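Local coordinates for protein ORF59 (Human herpesvirus 8, PDB 3HSL) that serves as the accessory subunit of the viral DNA polymerase, raising its processivity, probably as a sliding clamp during lytic DNA replication, at residues V39-G44 against I155-D160. Numbering follows the deposited sequence.
Sequences VVQVHG and ILPFHD
Pro-157 resting on the ring of His-43 is the centre of a surface contact in which the connecting loop 155-160 packs against one face of strand 39-43. The proline CB sits over the imidazole in a CH-pi contact, 3.6 Å from the ring centroid and 17° off its normal, while Pro-157 CG reaches back to His-43 CB at 3.7 Å. A proline suits this place because its compact, rigid ring can lay CB against the flat imidazole. The His-43 chi1 of 56° sets its CG between the backbone N and the carbonyl carbon. Histidine fits here because it gives one ring face to Pro-157 CB while its NE2 still hydrogen-bonds Ser-52 OG on the adjoining strand. Strand 39-43 runs antiparallel between strands 83-89 and 49-56, in a protein of the DNA-clamp superfamily; the loop is part of the connection from strand 143-149 to strand 169-172. Gln-41, extended beyond CG, is long enough to span the gap: OE1 lies 3.7 Å from Pro-157 CA, and NE2 approaches Ile-155 O at an angle too poor for a hydrogen bond. Farther along, beta-branched Val-39 and Ile-155 suit a partly exposed apolar touch, Val-39 CG2 to Ile-155 CG1, 4.3 Å.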
ATOM      1  N   VAL A  39      -1.478 -16.750   2.056  1.00 21.72           N
ATOM      2  CA  VAL A  39      -2.523 -17.512   1.406  1.00 21.31           C
ATOM      3  C   VAL A  39      -3.777 -17.416   2.240  1.00 20.80           C
ATOM      4  O   VAL A  39      -3.711 -17.554   3.452  1.00 21.16           O
ATOM      5  CB  VAL A  39      -2.105 -18.991   1.319  1.00 21.58           C
ATOM      6  CG1 VAL A  39      -3.233 -19.854   0.806  1.00 21.56           C
ATOM      7  CG2 VAL A  39      -0.871 -19.142   0.427  1.00 22.26           C
ATOM      8  N   VAL A  40      -4.917 -17.174   1.596  1.00 19.98           N
ATOM      9  CA  VAL A  40      -6.190 -17.109   2.298  1.00 19.13           C
ATOM     10  C   VAL A  40      -6.903 -18.429   2.033  1.00 19.07           C
ATOM     11  O   VAL A  40      -6.844 -18.959   0.905  1.00 18.84           O
ATOM     12  CB  VAL A  40      -7.098 -15.958   1.808  1.00 19.27           C
ATOM     13  CG1 VAL A  40      -8.411 -15.939   2.614  1.00 19.10           C
ATOM     14  CG2 VAL A  40      -6.412 -14.621   1.943  1.00 18.26           C
ATOM     15  N   GLN A  41      -7.573 -18.959   3.061  1.00 18.44           N
ATOM     16  CA  GLN A  41      -8.288 -20.213   2.932  1.00 18.01           C
ATOM     17  C   GLN A  41      -9.679 -20.190   3.523  1.00 17.55           C
ATOM     18  O   GLN A  41      -9.935 -19.513   4.545  1.00 17.18           O
ATOM     19  CB  GLN A  41      -7.538 -21.324   3.667  1.00 18.69           C
ATOM     20  CG  GLN A  41      -6.149 -21.609   3.163  1.00 21.17           C
ATOM     21  CD  GLN A  41      -5.421 -22.638   3.999  1.00 21.46           C
ATOM     22  OE1 GLN A  41      -5.566 -22.687   5.227  1.00 21.63           O
ATOM     23  NE2 GLN A  41      -4.625 -23.468   3.333  1.00 21.43           N
ATOM     24  N   VAL A  42     -10.562 -20.947   2.861  1.00 16.38           N
ATOM     25  CA  VAL A  42     -11.938 -21.147   3.276  1.00 15.42           C
ATOM     26  C   VAL A  42     -12.068 -22.658   3.339  1.00 15.15           C
ATOM     27  O   VAL A  42     -12.037 -23.331   2.310  1.00 15.77           O
ATOM     28  CB  VAL A  42     -12.947 -20.505   2.330  1.00 15.35           C
ATOM     29  CG1 VAL A  42     -14.364 -20.947   2.695  1.00 14.63           C
ATOM     30  CG2 VAL A  42     -12.819 -18.978   2.391  1.00 15.04           C
ATOM     31  N   HIS A  43     -12.217 -23.194   4.548  1.00 14.36           N
ATOM     32  CA  HIS A  43     -12.242 -24.639   4.730  1.00 13.67           C
ATOM     33  C   HIS A  43     -13.041 -25.104   5.935  1.00 14.19           C
ATOM     34  O   HIS A  43     -13.353 -24.317   6.831  1.00 14.35           O
ATOM     35  CB  HIS A  43     -10.804 -25.025   4.998  1.00 12.62           C
ATOM     36  CG  HIS A  43     -10.241 -24.280   6.158  1.00 11.70           C
ATOM     37  ND1 HIS A  43     -10.197 -24.809   7.426  1.00 11.50           N
ATOM     38  CD2 HIS A  43      -9.707 -23.035   6.248  1.00 11.58           C
ATOM     39  CE1 HIS A  43      -9.654 -23.928   8.250  1.00 11.44           C
ATOM     40  NE2 HIS A  43      -9.348 -22.842   7.561  1.00 11.39           N
ATOM     41  N   GLY A  44     -13.362 -26.394   5.952  1.00 14.43           N
ATOM     42  CA  GLY A  44     -14.123 -26.989   7.037  1.00 14.93           C
ATOM     43  C   GLY A  44     -15.481 -27.383   6.518  1.00 15.71           C
ATOM     44  O   GLY A  44     -15.650 -27.622   5.321  1.00 15.91           O
ATOM     45  N   ILE A 155      -1.194 -26.025  -0.021  1.00 30.19           N
ATOM     46  CA  ILE A 155      -1.167 -25.555   1.368  1.00 31.71           C
ATOM     47  C   ILE A 155      -2.444 -26.015   2.041  1.00 32.69           C
ATOM     48  O   ILE A 155      -3.530 -25.515   1.731  1.00 32.82           O
ATOM     49  CB  ILE A 155      -1.170 -24.011   1.453  1.00 32.14           C
ATOM     50  CG1 ILE A 155      -0.216 -23.364   0.432  1.00 33.81           C
ATOM     51  CG2 ILE A 155      -0.947 -23.542   2.888  1.00 31.05           C
ATOM     52  CD1 ILE A 155       1.217 -23.692   0.626  1.00 34.95           C
ATOM     53  N   LEU A 156      -2.329 -26.960   2.962  1.00 33.84           N
ATOM     54  CA  LEU A 156      -3.513 -27.465   3.625  1.00 35.12           C
ATOM     55  C   LEU A 156      -3.903 -26.674   4.852  1.00 36.91           C
ATOM     56  O   LEU A 156      -3.095 -25.953   5.424  1.00 36.57           O
ATOM     57  CB  LEU A 156      -3.365 -28.959   3.981  1.00 34.83           C
ATOM     58  CG  LEU A 156      -3.217 -30.004   2.867  1.00 33.73           C
ATOM     59  CD1 LEU A 156      -3.127 -31.379   3.464  1.00 33.61           C
ATOM     60  CD2 LEU A 156      -4.373 -29.964   1.886  1.00 33.12           C
ATOM     61  N   PRO A 157      -5.168 -26.798   5.256  1.00 39.22           N
ATOM     62  CA  PRO A 157      -5.584 -26.155   6.474  1.00 41.46           C
ATOM     63  C   PRO A 157      -5.185 -27.197   7.503  1.00 44.02           C
ATOM     64  O   PRO A 157      -5.903 -28.183   7.730  1.00 44.48           O
ATOM     65  CB  PRO A 157      -7.107 -26.069   6.320  1.00 41.17           C
ATOM     66  CG  PRO A 157      -7.414 -26.598   4.925  1.00 40.17           C
ATOM     67  CD  PRO A 157      -6.288 -27.481   4.594  1.00 39.25           C
ATOM     68  N   PHE A 158      -4.037 -26.990   8.118  1.00 46.63           N
ATOM     69  CA  PHE A 158      -3.528 -27.962   9.096  1.00 49.54           C
ATOM     70  C   PHE A 158      -3.342 -27.402  10.525  1.00 51.38           C
ATOM     71  O   PHE A 158      -2.426 -27.825  11.273  1.00 50.84           O
ATOM     72  CB  PHE A 158      -2.269 -28.703   8.549  1.00 49.44           C
ATOM     73  CG  PHE A 158      -1.286 -27.810   7.779  1.00 49.82           C
ATOM     74  CD1 PHE A 158      -0.567 -26.796   8.410  1.00 49.68           C
ATOM     75  CD2 PHE A 158      -1.083 -28.006   6.409  1.00 49.91           C
ATOM     76  CE1 PHE A 158       0.328 -25.992   7.687  1.00 49.59           C
ATOM     77  CE2 PHE A 158      -0.190 -27.205   5.679  1.00 49.42           C
ATOM     78  CZ  PHE A 158       0.511 -26.202   6.320  1.00 49.82           C
ATOM     79  N   HIS A 159      -4.215 -26.458  10.895  1.00 53.16           N
ATOM     80  CA  HIS A 159      -4.110 -25.821  12.224  1.00 54.81           C
ATOM     81  C   HIS A 159      -5.133 -26.187  13.352  1.00 56.94           C
ATOM     82  O   HIS A 159      -4.733 -26.783  14.369  1.00 57.32           O
ATOM     83  CB  HIS A 159      -3.953 -24.321  12.052  1.00 53.69           C
ATOM     84  CG  HIS A 159      -2.653 -23.913  11.438  1.00 50.78           C
ATOM     85  ND1 HIS A 159      -1.590 -23.452  12.185  1.00 49.03           N
ATOM     86  CD2 HIS A 159      -2.242 -23.896  10.150  1.00 49.33           C
ATOM     87  CE1 HIS A 159      -0.581 -23.166  11.385  1.00 48.14           C
ATOM     88  NE2 HIS A 159      -0.952 -23.428  10.145  1.00 48.54           N
ATOM     89  N   ASP A 160      -6.419 -25.840  13.184  1.00 58.47           N
ATOM     90  CA  ASP A 160      -7.453 -26.166  14.186  1.00 59.56           C
ATOM     91  C   ASP A 160      -7.681 -27.665  14.259  1.00 60.07           C
ATOM     92  O   ASP A 160      -8.785 -28.174  14.020  1.00 60.04           O
ATOM     93  CB  ASP A 160      -8.777 -25.432  13.928  1.00 59.94           C
ATOM     94  CG  ASP A 160      -8.664 -23.942  14.129  1.00 60.63           C
ATOM     95  OD1 ASP A 160      -9.717 -23.272  14.224  1.00 60.26           O
ATOM     96  OD2 ASP A 160      -7.517 -23.444  14.195  1.00 61.91           O
TER